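Local coordinates for putative p22 protein (PDB 1YQF) that is of unknown function but belongs to the MAM33 family of mitochondrial glycoproteins and is homologous to human p32, at residues A108-S111 with E116-L119; H92-Y97 with E177-Y182; E74-R79 with E167-D172; N120-Y125 with D157-V162; Q104-D109 with M163-K168. All coordinates share one frame; numbering follows the deposited sequence.

Contact 1: residues A108-S111 with E116-L119; sequences ADLS and ELVL
A beta hairpin joins strands 105-113 and 116-125, and Ser111 faces Val118 close to its turn. The two form an antiparallel hydrogen-bonded pair. Ser111 N donates a hydrogen bond to Val118 O at 2.9 Å, in the carbonyl plane. Val118 N returns a bond to Ser111 O at 3.0 Å, nearly in line with that carbonyl. Leu110 and Leu119 make the next, non-hydrogen-bonded pair, with a CA-H...O contact from Leu110 CA to Val118 O at 3.0 Å. Their side chains lie on one face and cross at a slant, Leu110 CG to Leu119 CD1 at 3.9 Å. Leu119 CG is anti to the backbone N (chi1 -173°), and its CD1 also meets Ala108 CB at 4.1 Å. On the other face, Ser111 OG lies 3.8 Å from Val118 CB and is hydrogen-bonded to Asn120 and Glu113. The paired bonds and alternating faces are those of an antiparallel hairpin, here the last two strands of the sheet, with helix 156-168 packed on the leucine face.

Contact 2: residues H92-Y97 with E177-Y182; sequences HNIFVY and EFVVLY
The His92 imidazole has Val180 CG2 over one face. The nearest ring atom is CD2, 4.0 Å from Val180 CG2. The two side chains cross at about a right angle, and the CG2 branch is the one that meets the ring. His92 CG is anti to the carbonyl carbon (chi1 -72°), and the CB of His92 points toward the helix. No hydrogen bond links the two segments. A second flat group, the Phe178 ring, lies within the helical segment. One of its faces takes Tyr182 CB, one helical turn on, 4.1 Å above the plane and offset toward the rim. Here the long C-terminal helix 173-202 runs past strand 92-99 of the antiparallel sheet. The backbones stay apart, with CA atoms of His92 and Val180 7.0 Å from each other. Beside the histidine, Ile94 CG2 touches Val179 CG1 at 4.2 Å, and these two side chains meet obliquely. This branch is turned to the helix because Ile94 CG1 takes the position between backbone N and carbonyl carbon (chi1 63°), leaving CG2 anti to that carbon. Tyr80 of the neighbouring strand 74-81 touches both Ile94 and Val179. Tyr80 also packs against Phe178 and Tyr182.

Contact 3: residues E74-R79 with E167-D172; sequences EDLVVR and EKRGVD
Both carboxylate oxygens of Glu74 are gripped by Arg169, side-on and with two nitrogens. Arg169 NE bonds to Glu74 OE1 at 2.8 Å. The bond from Arg169 NH2 to Glu74 OE2, 3.2 Å, is almost straight, 174° at the hydrogen. Each oxygen uses its syn lone pair, and the carboxylate and guanidinium planes are only 20° apart. This bidentate salt bridge fixes the turn of both groups and pairs their buried charges. Arg169 NH2 also bonds Ser23 of a second subunit, while NH1 holds Tyr165 O. Arg169 lies in the turn at the C-terminal end of helix 156-168, in a Schellman motif with Gly170, at positive phi, as its C-prime residue. The arginine chain runs extended from CG to NE (chi3 180°) across Leu76 at about a right angle. Leu76 CD1 touches Arg169 CB at 3.8 Å. Farther along the strand, Val78 CG2 meets Val171 CG2 at 4.3 Å. Asp172 then takes the N-cap position of helix 173-202, with OD1 bonded to Leu175 N.

Contact 4: residues N120-Y125 with D157-V162; sequences NNIRFY and DLLNCV
Segment 120-125 of strand 116-125 and segment 157-162 of helix 156-168 come closest at Ile122 and Val162, whose CA atoms are 9.4 Å apart. Side chains bridge that gap, and no hydrogen bond crosses it. A classic beta bulge interrupts the strand at Asn120 and Asn121, which both face Asp109. The helix keeps its regular bonding, as with Val162 N to Leu158 O. Ile122 and Val162 reach toward each other tip to tip. Ile122 CD1 meets Val162 CG1 at 3.6 Å and also lies 4.1 Å from Val162 CG2, so this one methyl touches both branches of the valine. The isoleucine chain is extended at its end (chi2 170°), which carries CD1 out to the helix. On the flank, Leu159 CD1 approaches Ile122 CD1 at 4.4 Å. Leu119, earlier on the same strand, packs on both Leu159 and Val162. A second subunit adjoins this place: its Trp194 NE1 bonds to Ile122 O and its Met198 packs on the Ile122 side chain. Across the two segments the contact is wholly aliphatic, so burial and shape rather than directed bonds hold the strand to the helix here.

Contact 5: residues Q104-D109 with M163-K168; sequences QTMQAD and MTYLEK
Met106 reaches from strand 105-113 of the antiparallel sheet to Tyr165 on helix 156-168, a Met-aromatic contact between sheet and helix. Its CB points toward the helix and packs near Phe124 of the adjacent strand. CG is anti to the backbone N (chi1 -177°), which carries the chain outward. SD then lies 5.5 Å from the centroid of the Tyr165 ring, 62° off the ring normal. The chain bends at its last torsion (chi3 -77°), and CE comes to 4.1 Å from Tyr165 CE1, an oblique approach. The two side chains arrive from opposite directions. Phe201 of a second subunit also packs on Met106, and Leu27 of that subunit on Tyr165. Arg169 adds a cation-pi contact to the tyrosine. Two residues after Met106 on the strand, Ala108 CB meets Leu166 CD1 at 4.3 Å. Gln107 does not join this apolar layer. Its NE2 bonds within the strand to Asp109 OD1 at 2.9 Å, with OD1 near the plane of the Gln107 amide and a nearly straight angle at the hydrogen.

All five contacts reach the same antiparallel sheet. Contact 1 pairs two of its strands; contacts 2, 4 and 5 bring helices to it, and contact 3 brings the turn after helix 156-168. Contacts 4 and 5 use helix 156-168 itself, while contact 2 uses helix 173-202. Contact 5 lies between contacts 3 and 4, its centre about 7 Å from each. Contacts 1 and 5 share Ala108 and Asp109, and Leu110 CD2 touches Leu166 CD1 at 4.1 Å. Contacts 2 and 3 meet where Val96 CG2 packs on Val171 CG1 at 3.9 Å. Contacts 2 and 4 do not touch, with centres about 18 Å apart. Contacts 3, 4 and 5 also border a second subunit.

Contact 1: residues A108-S111 with E116-L119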
# COMPACT_ATOMS: atom_id res chain seq x y z
N ALA A 108 1.19 -13.90 -13.79
CA ALA A 108 1.10 -14.91 -12.74
C ALA A 108 1.99 -14.50 -11.58
O ALA A 108 3.18 -14.27 -11.76
CB ALA A 108 1.52 -16.27 -13.27
N ASP A 109 1.41 -14.39 -10.39
CA ASP A 109 2.17 -14.09 -9.18
C ASP A 109 2.49 -15.38 -8.47
O ASP A 109 1.60 -16.15 -8.13
CB ASP A 109 1.36 -13.20 -8.23
CG ASP A 109 0.98 -11.88 -8.85
OD1 ASP A 109 1.06 -11.74 -10.09
OD2 ASP A 109 0.56 -10.92 -8.17
N LEU A 110 3.78 -15.63 -8.24
CA LEU A 110 4.19 -16.81 -7.50
C LEU A 110 5.17 -16.45 -6.40
O LEU A 110 5.84 -15.42 -6.46
CB LEU A 110 4.83 -17.85 -8.43
CG LEU A 110 4.05 -18.21 -9.70
CD1 LEU A 110 4.44 -17.29 -10.83
CD2 LEU A 110 4.29 -19.65 -10.09
N SER A 111 5.22 -17.29 -5.38
CA SER A 111 6.20 -17.15 -4.32
C SER A 111 7.09 -18.39 -4.31
O SER A 111 6.66 -19.48 -4.69
CB SER A 111 5.51 -16.97 -2.97
OG SER A 111 4.49 -17.93 -2.77
N GLU A 116 10.24 -24.46 -3.85
CA GLU A 116 8.99 -24.88 -4.50
C GLU A 116 8.25 -23.64 -4.98
O GLU A 116 8.18 -22.63 -4.28
CB GLU A 116 8.12 -25.66 -3.51
CG GLU A 116 6.95 -26.40 -4.15
CD GLU A 116 6.06 -27.08 -3.13
OE1 GLU A 116 5.30 -26.37 -2.43
OE2 GLU A 116 6.10 -28.33 -3.02
N LEU A 117 7.70 -23.72 -6.19
CA LEU A 117 6.93 -22.62 -6.75
C LEU A 117 5.48 -22.75 -6.32
O LEU A 117 4.87 -23.80 -6.49
CB LEU A 117 7.03 -22.62 -8.28
CG LEU A 117 7.85 -21.49 -8.92
CD1 LEU A 117 9.25 -21.39 -8.32
CD2 LEU A 117 7.93 -21.71 -10.42
N VAL A 118 4.94 -21.68 -5.75
CA VAL A 118 3.54 -21.63 -5.34
C VAL A 118 2.84 -20.50 -6.09
O VAL A 118 3.30 -19.37 -6.12
CB VAL A 118 3.39 -21.43 -3.82
CG1 VAL A 118 1.91 -21.41 -3.43
CG2 VAL A 118 4.12 -22.54 -3.06
N LEU A 119 1.71 -20.85 -6.70
CA LEU A 119 0.93 -19.93 -7.52
C LEU A 119 -0.09 -19.21 -6.65
O LEU A 119 -0.89 -19.84 -5.96
CB LEU A 119 0.23 -20.73 -8.60
CG LEU A 119 -0.52 -20.01 -9.71
CD1 LEU A 119 0.36 -19.01 -10.46
CD2 LEU A 119 -1.06 -21.08 -10.64

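Contact 2: residues H92-Y97 with E177-Y182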
# COMPACT_ATOMS: atom_id res chain seq x y z
N HIS A 92 10.16 -15.05 -1.40
CA HIS A 92 10.65 -14.37 -2.60
C HIS A 92 9.54 -14.36 -3.64
O HIS A 92 9.17 -15.41 -4.15
CB HIS A 92 11.88 -15.10 -3.15
CG HIS A 92 13.11 -14.94 -2.31
ND1 HIS A 92 13.99 -13.89 -2.47
CD2 HIS A 92 13.60 -15.69 -1.30
CE1 HIS A 92 14.97 -14.01 -1.60
NE2 HIS A 92 14.76 -15.09 -0.87
N ASN A 93 9.01 -13.18 -3.94
CA ASN A 93 7.91 -13.06 -4.88
C ASN A 93 8.41 -12.76 -6.30
O ASN A 93 9.36 -12.01 -6.49
CB ASN A 93 6.95 -11.97 -4.42
CG ASN A 93 6.21 -12.35 -3.14
OD1 ASN A 93 5.81 -13.50 -2.96
ND2 ASN A 93 6.04 -11.38 -2.25
N ILE A 94 7.77 -13.39 -7.28
CA ILE A 94 8.05 -13.11 -8.69
C ILE A 94 6.76 -12.85 -9.46
O ILE A 94 5.70 -13.37 -9.12
CB ILE A 94 8.85 -14.26 -9.36
CG1 ILE A 94 8.05 -15.57 -9.38
CG2 ILE A 94 10.18 -14.46 -8.64
CD1 ILE A 94 8.74 -16.70 -10.13
N PHE A 95 6.87 -12.04 -10.50
CA PHE A 95 5.75 -11.71 -11.36
C PHE A 95 6.10 -12.16 -12.76
O PHE A 95 7.04 -11.66 -13.36
CB PHE A 95 5.47 -10.22 -11.28
CG PHE A 95 5.17 -9.77 -9.88
CD1 PHE A 95 6.21 -9.40 -9.03
CD2 PHE A 95 3.88 -9.78 -9.39
CE1 PHE A 95 5.95 -9.02 -7.72
CE2 PHE A 95 3.61 -9.39 -8.09
CZ PHE A 95 4.65 -9.02 -7.25
N VAL A 96 5.36 -13.15 -13.26
CA VAL A 96 5.60 -13.73 -14.57
C VAL A 96 4.63 -13.13 -15.58
O VAL A 96 3.43 -13.20 -15.40
CB VAL A 96 5.41 -15.26 -14.54
CG1 VAL A 96 5.73 -15.88 -15.90
CG2 VAL A 96 6.27 -15.90 -13.46
N TYR A 97 5.17 -12.53 -16.64
CA TYR A 97 4.35 -11.95 -17.69
C TYR A 97 4.50 -12.75 -18.98
O TYR A 97 5.60 -13.06 -19.41
CB TYR A 97 4.73 -10.49 -17.93
CG TYR A 97 4.66 -9.63 -16.68
CD1 TYR A 97 5.74 -9.56 -15.80
CD2 TYR A 97 3.51 -8.91 -16.37
CE1 TYR A 97 5.68 -8.79 -14.64
CE2 TYR A 97 3.44 -8.13 -15.22
CZ TYR A 97 4.53 -8.07 -14.36
OH TYR A 97 4.49 -7.30 -13.22
N GLU A 177 15.31 -21.07 -7.84
CA GLU A 177 16.61 -21.19 -7.17
C GLU A 177 17.56 -20.11 -7.67
O GLU A 177 18.35 -19.58 -6.89
CB GLU A 177 17.21 -22.58 -7.40
CG GLU A 177 18.58 -22.80 -6.76
CD GLU A 177 19.10 -24.21 -6.98
OE1 GLU A 177 18.67 -25.12 -6.23
OE2 GLU A 177 19.93 -24.41 -7.89
N PHE A 178 17.48 -19.78 -8.95
CA PHE A 178 18.27 -18.68 -9.51
C PHE A 178 17.93 -17.38 -8.80
O PHE A 178 18.81 -16.70 -8.29
CB PHE A 178 18.03 -18.52 -11.01
CG PHE A 178 18.61 -17.24 -11.56
CD1 PHE A 178 19.97 -17.14 -11.81
CD2 PHE A 178 17.79 -16.14 -11.81
CE1 PHE A 178 20.51 -15.96 -12.32
CE2 PHE A 178 18.33 -14.96 -12.31
CZ PHE A 178 19.69 -14.87 -12.56
N VAL A 179 16.64 -17.04 -8.78
CA VAL A 179 16.17 -15.80 -8.16
C VAL A 179 16.64 -15.69 -6.71
O VAL A 179 17.14 -14.64 -6.30
CB VAL A 179 14.63 -15.67 -8.21
CG1 VAL A 179 14.15 -14.46 -7.41
CG2 VAL A 179 14.15 -15.57 -9.65
N VAL A 180 16.47 -16.77 -5.95
CA VAL A 180 16.89 -16.80 -4.55
C VAL A 180 18.39 -16.55 -4.44
O VAL A 180 18.83 -15.73 -3.63
CB VAL A 180 16.56 -18.16 -3.88
CG1 VAL A 180 17.09 -18.22 -2.45
CG2 VAL A 180 15.06 -18.41 -3.86
N LEU A 181 19.16 -17.25 -5.26
CA LEU A 181 20.62 -17.15 -5.26
C LEU A 181 21.10 -15.78 -5.74
O LEU A 181 22.09 -15.26 -5.23
CB LEU A 181 21.24 -18.23 -6.14
CG LEU A 181 21.29 -19.66 -5.60
CD1 LEU A 181 21.89 -20.59 -6.65
CD2 LEU A 181 22.08 -19.76 -4.30
N TYR A 182 20.40 -15.22 -6.71
CA TYR A 182 20.76 -13.92 -7.27
C TYR A 182 20.43 -12.82 -6.27
O TYR A 182 21.14 -11.83 -6.18
CB TYR A 182 20.02 -13.67 -8.59
CG TYR A 182 20.58 -12.51 -9.37
CD1 TYR A 182 21.61 -12.70 -10.29
CD2 TYR A 182 20.10 -11.22 -9.19
CE1 TYR A 182 22.13 -11.64 -11.01
CE2 TYR A 182 20.62 -10.14 -9.91
CZ TYR A 182 21.63 -10.36 -10.82
OH TYR A 182 22.15 -9.31 -11.53

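Contact 3: residues E74-R79 with E167-D172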
# COMPACT_ATOMS: atom_id res chain seq x y z
N GLU A 74 5.82 -15.94 -28.00
CA GLU A 74 5.42 -15.24 -26.78
C GLU A 74 6.62 -14.50 -26.18
O GLU A 74 7.73 -15.01 -26.19
CB GLU A 74 4.89 -16.23 -25.74
CG GLU A 74 3.67 -17.03 -26.19
CD GLU A 74 3.37 -18.20 -25.28
OE1 GLU A 74 4.10 -18.40 -24.29
OE2 GLU A 74 2.39 -18.93 -25.55
N ASP A 75 6.38 -13.30 -25.65
CA ASP A 75 7.40 -12.56 -24.91
C ASP A 75 7.23 -12.83 -23.41
O ASP A 75 6.26 -12.39 -22.81
CB ASP A 75 7.29 -11.07 -25.19
CG ASP A 75 7.59 -10.72 -26.63
OD1 ASP A 75 8.22 -11.49 -27.39
OD2 ASP A 75 7.19 -9.62 -27.08
N LEU A 76 8.18 -13.56 -22.83
CA LEU A 76 8.14 -13.89 -21.41
C LEU A 76 8.99 -12.92 -20.59
O LEU A 76 10.08 -12.53 -21.01
CB LEU A 76 8.60 -15.32 -21.16
CG LEU A 76 7.95 -16.42 -22.00
CD1 LEU A 76 8.60 -17.76 -21.70
CD2 LEU A 76 6.45 -16.50 -21.74
N VAL A 77 8.48 -12.53 -19.42
CA VAL A 77 9.23 -11.71 -18.48
C VAL A 77 8.99 -12.22 -17.07
O VAL A 77 7.84 -12.34 -16.65
CB VAL A 77 8.82 -10.22 -18.57
CG1 VAL A 77 9.58 -9.39 -17.54
CG2 VAL A 77 9.07 -9.66 -19.97
N VAL A 78 10.06 -12.52 -16.34
CA VAL A 78 9.97 -12.88 -14.93
C VAL A 78 10.62 -11.76 -14.14
O VAL A 78 11.83 -11.56 -14.22
CB VAL A 78 10.67 -14.21 -14.63
CG1 VAL A 78 10.57 -14.55 -13.15
CG2 VAL A 78 10.07 -15.33 -15.48
N ARG A 79 9.82 -11.03 -13.38
CA ARG A 79 10.27 -9.84 -12.67
C ARG A 79 10.36 -10.10 -11.18
O ARG A 79 9.47 -10.72 -10.59
CB ARG A 79 9.30 -8.69 -12.95
CG ARG A 79 9.59 -7.42 -12.16
CD ARG A 79 8.79 -6.24 -12.65
NE ARG A 79 9.13 -5.86 -14.02
CZ ARG A 79 8.39 -5.06 -14.79
NH1 ARG A 79 7.26 -4.55 -14.33
NH2 ARG A 79 8.78 -4.77 -16.03
N GLU A 167 5.67 -24.29 -16.34
CA GLU A 167 6.88 -25.13 -16.30
C GLU A 167 7.49 -25.35 -17.68
O GLU A 167 8.72 -25.31 -17.83
CB GLU A 167 6.55 -26.48 -15.66
CG GLU A 167 7.75 -27.40 -15.50
CD GLU A 167 7.39 -28.69 -14.78
OE1 GLU A 167 6.93 -28.61 -13.62
OE2 GLU A 167 7.56 -29.77 -15.38
N LYS A 168 6.64 -25.59 -18.69
CA LYS A 168 7.09 -25.77 -20.07
C LYS A 168 7.89 -24.57 -20.56
O LYS A 168 8.82 -24.72 -21.35
CB LYS A 168 5.90 -26.00 -21.01
CG LYS A 168 5.19 -27.35 -20.85
CD LYS A 168 4.08 -27.51 -21.89
CE LYS A 168 3.25 -28.77 -21.65
NZ LYS A 168 2.12 -28.91 -22.61
N ARG A 169 7.53 -23.38 -20.08
CA ARG A 169 8.16 -22.13 -20.47
C ARG A 169 9.39 -21.72 -19.64
O ARG A 169 9.83 -20.57 -19.71
CB ARG A 169 7.12 -21.01 -20.41
CG ARG A 169 6.12 -21.10 -21.52
CD ARG A 169 4.85 -20.31 -21.29
NE ARG A 169 3.94 -20.46 -22.42
CZ ARG A 169 3.29 -21.57 -22.74
NH1 ARG A 169 3.42 -22.68 -22.01
NH2 ARG A 169 2.49 -21.59 -23.80
N GLY A 170 9.94 -22.64 -18.86
CA GLY A 170 11.12 -22.36 -18.06
C GLY A 170 10.84 -21.75 -16.69
O GLY A 170 11.77 -21.48 -15.94
N VAL A 171 9.56 -21.55 -16.38
CA VAL A 171 9.15 -21.04 -15.07
C VAL A 171 8.95 -22.25 -14.15
O VAL A 171 7.85 -22.78 -14.02
CB VAL A 171 7.86 -20.21 -15.17
CG1 VAL A 171 7.49 -19.62 -13.81
CG2 VAL A 171 8.02 -19.10 -16.19
N ASP A 172 10.04 -22.66 -13.52
CA ASP A 172 10.07 -23.89 -12.73
C ASP A 172 10.90 -23.70 -11.45
O ASP A 172 11.15 -22.57 -11.04
CB ASP A 172 10.62 -25.05 -13.59
CG ASP A 172 11.94 -24.70 -14.27
OD1 ASP A 172 12.72 -23.91 -13.71
OD2 ASP A 172 12.26 -25.17 -15.39

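Contact 4: residues N120-Y125 with D157-V162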
# COMPACT_ATOMS: atom_id res chain seq x y z
N ASN A 120 -0.07 -17.88 -6.69
CA ASN A 120 -0.93 -17.07 -5.84
C ASN A 120 -1.98 -16.22 -6.58
O ASN A 120 -2.98 -15.84 -5.98
CB ASN A 120 -0.08 -16.17 -4.95
CG ASN A 120 0.66 -16.96 -3.88
OD1 ASN A 120 0.08 -17.82 -3.22
ND2 ASN A 120 1.94 -16.67 -3.72
N ASN A 121 -1.75 -15.93 -7.86
CA ASN A 121 -2.72 -15.14 -8.63
C ASN A 121 -2.46 -15.22 -10.13
O ASN A 121 -1.32 -15.27 -10.56
CB ASN A 121 -2.69 -13.67 -8.19
CG ASN A 121 -3.95 -12.92 -8.61
OD1 ASN A 121 -4.98 -13.00 -7.94
ND2 ASN A 121 -3.87 -12.21 -9.74
N ILE A 122 -3.54 -15.22 -10.90
CA ILE A 122 -3.48 -15.19 -12.36
C ILE A 122 -4.50 -14.19 -12.87
O ILE A 122 -5.68 -14.27 -12.53
CB ILE A 122 -3.82 -16.56 -12.96
CG1 ILE A 122 -2.93 -17.66 -12.37
CG2 ILE A 122 -3.69 -16.52 -14.49
CD1 ILE A 122 -3.38 -19.04 -12.75
N ARG A 123 -4.04 -13.26 -13.70
CA ARG A 123 -4.90 -12.22 -14.25
C ARG A 123 -4.44 -11.84 -15.65
O ARG A 123 -3.32 -12.14 -16.03
CB ARG A 123 -4.85 -11.00 -13.33
CG ARG A 123 -3.49 -10.33 -13.31
CD ARG A 123 -3.40 -9.21 -12.32
NE ARG A 123 -4.31 -8.13 -12.68
CZ ARG A 123 -4.44 -7.00 -12.00
NH1 ARG A 123 -3.72 -6.77 -10.91
NH2 ARG A 123 -5.29 -6.07 -12.42
N PHE A 124 -5.29 -11.15 -16.40
CA PHE A 124 -4.98 -10.77 -17.78
C PHE A 124 -5.17 -9.27 -18.01
O PHE A 124 -5.93 -8.62 -17.31
CB PHE A 124 -5.86 -11.53 -18.75
CG PHE A 124 -5.62 -13.01 -18.76
CD1 PHE A 124 -4.54 -13.54 -19.45
CD2 PHE A 124 -6.47 -13.87 -18.08
CE1 PHE A 124 -4.32 -14.90 -19.47
CE2 PHE A 124 -6.25 -15.23 -18.10
CZ PHE A 124 -5.18 -15.75 -18.79
N TYR A 125 -4.46 -8.76 -19.02
CA TYR A 125 -4.55 -7.36 -19.45
C TYR A 125 -4.61 -7.32 -20.98
O TYR A 125 -3.98 -8.13 -21.65
CB TYR A 125 -3.33 -6.56 -19.01
CG TYR A 125 -3.01 -6.59 -17.53
CD1 TYR A 125 -3.55 -5.64 -16.66
CD2 TYR A 125 -2.13 -7.53 -17.01
CE1 TYR A 125 -3.23 -5.65 -15.31
CE2 TYR A 125 -1.81 -7.54 -15.66
CZ TYR A 125 -2.36 -6.60 -14.81
OH TYR A 125 -2.03 -6.63 -13.47
N ASP A 157 -7.50 -29.64 -11.16
CA ASP A 157 -7.18 -29.95 -12.55
C ASP A 157 -6.66 -28.72 -13.29
O ASP A 157 -5.60 -28.76 -13.91
CB ASP A 157 -8.42 -30.48 -13.29
CG ASP A 157 -9.09 -31.64 -12.56
OD1 ASP A 157 -8.37 -32.51 -12.02
OD2 ASP A 157 -10.34 -31.77 -12.49
N LEU A 158 -7.42 -27.63 -13.21
CA LEU A 158 -7.08 -26.39 -13.89
C LEU A 158 -5.77 -25.81 -13.38
O LEU A 158 -4.90 -25.43 -14.17
CB LEU A 158 -8.20 -25.36 -13.71
CG LEU A 158 -8.35 -24.25 -14.75
CD1 LEU A 158 -9.46 -23.32 -14.31
CD2 LEU A 158 -7.07 -23.46 -14.95
N LEU A 159 -5.62 -25.73 -12.06
CA LEU A 159 -4.47 -25.08 -11.45
C LEU A 159 -3.19 -25.88 -11.68
O LEU A 159 -2.12 -25.31 -11.87
CB LEU A 159 -4.69 -24.86 -9.95
CG LEU A 159 -3.95 -23.66 -9.35
CD1 LEU A 159 -4.34 -22.36 -10.02
CD2 LEU A 159 -4.21 -23.58 -7.86
N ASN A 160 -3.32 -27.20 -11.68
CA ASN A 160 -2.20 -28.08 -11.98
C ASN A 160 -1.76 -27.95 -13.44
O ASN A 160 -0.57 -28.03 -13.73
CB ASN A 160 -2.56 -29.53 -11.65
CG ASN A 160 -1.35 -30.44 -11.63
OD1 ASN A 160 -0.33 -30.11 -11.03
ND2 ASN A 160 -1.47 -31.59 -12.29
N CYS A 161 -2.71 -27.73 -14.34
CA CYS A 161 -2.41 -27.53 -15.75
C CYS A 161 -1.75 -26.17 -16.00
O CYS A 161 -0.97 -26.02 -16.94
CB CYS A 161 -3.68 -27.67 -16.60
SG CYS A 161 -4.21 -29.39 -16.86
N VAL A 162 -2.05 -25.17 -15.17
CA VAL A 162 -1.41 -23.86 -15.27
C VAL A 162 0.05 -23.97 -14.85
O VAL A 162 0.93 -23.39 -15.48
CB VAL A 162 -2.09 -22.80 -14.39
CG1 VAL A 162 -1.31 -21.49 -14.44
CG2 VAL A 162 -3.52 -22.56 -14.84

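Contact 5: residues Q104-D109 with M163-K168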
# COMPACT_ATOMS: atom_id res chain seq x y z
N GLN A 104 -2.05 -8.85 -25.66
CA GLN A 104 -2.74 -9.44 -24.50
C GLN A 104 -1.72 -10.16 -23.61
O GLN A 104 -0.90 -10.92 -24.10
CB GLN A 104 -3.83 -10.42 -24.96
CG GLN A 104 -5.11 -10.37 -24.12
CD GLN A 104 -6.20 -11.32 -24.61
OE1 GLN A 104 -7.28 -11.38 -24.02
NE2 GLN A 104 -5.92 -12.06 -25.68
N THR A 105 -1.80 -9.92 -22.30
CA THR A 105 -0.76 -10.36 -21.36
C THR A 105 -1.30 -11.04 -20.10
O THR A 105 -2.14 -10.49 -19.40
CB THR A 105 0.10 -9.15 -20.92
OG1 THR A 105 0.85 -8.64 -22.03
CG2 THR A 105 1.16 -9.58 -19.91
N MET A 106 -0.79 -12.23 -19.81
CA MET A 106 -1.08 -12.92 -18.56
C MET A 106 -0.04 -12.53 -17.53
O MET A 106 1.15 -12.47 -17.83
CB MET A 106 -1.02 -14.43 -18.75
CG MET A 106 -1.39 -15.22 -17.48
SD MET A 106 -0.85 -16.92 -17.53
CE MET A 106 -2.06 -17.62 -18.60
N GLN A 107 -0.49 -12.30 -16.30
CA GLN A 107 0.39 -12.07 -15.17
C GLN A 107 0.15 -13.15 -14.14
O GLN A 107 -0.97 -13.31 -13.66
CB GLN A 107 0.13 -10.69 -14.56
CG GLN A 107 1.07 -10.33 -13.42
CD GLN A 107 0.64 -9.09 -12.65
OE1 GLN A 107 0.33 -8.06 -13.25
NE2 GLN A 107 0.63 -9.18 -11.33
N ALA A 108 1.19 -13.90 -13.79
CA ALA A 108 1.10 -14.91 -12.74
C ALA A 108 1.99 -14.50 -11.58
O ALA A 108 3.18 -14.27 -11.76
CB ALA A 108 1.52 -16.27 -13.27
N ASP A 109 1.41 -14.39 -10.39
CA ASP A 109 2.17 -14.09 -9.18
C ASP A 109 2.49 -15.38 -8.47
O ASP A 109 1.60 -16.15 -8.13
CB ASP A 109 1.36 -13.20 -8.23
CG ASP A 109 0.98 -11.88 -8.85
OD1 ASP A 109 1.06 -11.74 -10.09
OD2 ASP A 109 0.56 -10.92 -8.17
N MET A 163 0.30 -24.70 -13.77
CA MET A 163 1.65 -24.93 -13.27
C MET A 163 2.52 -25.63 -14.30
O MET A 163 3.70 -25.32 -14.43
CB MET A 163 1.60 -25.79 -12.00
CG MET A 163 1.08 -25.06 -10.78
SD MET A 163 1.91 -23.48 -10.54
CE MET A 163 3.62 -24.01 -10.23
N THR A 164 1.92 -26.59 -15.01
CA THR A 164 2.61 -27.32 -16.07
C THR A 164 2.89 -26.39 -17.23
O THR A 164 3.97 -26.38 -17.79
CB THR A 164 1.75 -28.50 -16.54
OG1 THR A 164 1.63 -29.47 -15.49
CG2 THR A 164 2.42 -29.26 -17.69
N TYR A 165 1.88 -25.61 -17.59
CA TYR A 165 1.97 -24.63 -18.67
C TYR A 165 3.12 -23.66 -18.39
O TYR A 165 3.89 -23.33 -19.29
CB TYR A 165 0.63 -23.91 -18.79
CG TYR A 165 0.63 -22.62 -19.58
CD1 TYR A 165 0.91 -21.40 -18.97
CD2 TYR A 165 0.31 -22.62 -20.93
CE1 TYR A 165 0.89 -20.22 -19.68
CE2 TYR A 165 0.28 -21.44 -21.66
CZ TYR A 165 0.57 -20.24 -21.03
OH TYR A 165 0.55 -19.07 -21.74
N LEU A 166 3.25 -23.22 -17.15
CA LEU A 166 4.33 -22.31 -16.76
C LEU A 166 5.67 -23.04 -16.81
O LEU A 166 6.67 -22.49 -17.27
CB LEU A 166 4.08 -21.74 -15.36
CG LEU A 166 3.03 -20.63 -15.25
CD1 LEU A 166 2.70 -20.36 -13.79
CD2 LEU A 166 3.51 -19.36 -15.92
N GLU A 167 5.67 -24.29 -16.34
CA GLU A 167 6.88 -25.13 -16.30
C GLU A 167 7.49 -25.35 -17.68
O GLU A 167 8.72 -25.31 -17.83
CB GLU A 167 6.55 -26.48 -15.66
CG GLU A 167 7.75 -27.40 -15.50
CD GLU A 167 7.39 -28.69 -14.78
OE1 GLU A 167 6.93 -28.61 -13.62
OE2 GLU A 167 7.56 -29.77 -15.38
N LYS A 168 6.64 -25.59 -18.69
CA LYS A 168 7.09 -25.77 -20.07
C LYS A 168 7.89 -24.57 -20.56
O LYS A 168 8.82 -24.72 -21.35
CB LYS A 168 5.90 -26.00 -21.01
CG LYS A 168 5.19 -27.35 -20.85
CD LYS A 168 4.08 -27.51 -21.89
CE LYS A 168 3.25 -28.77 -21.65
NZ LYS A 168 2.12 -28.91 -22.61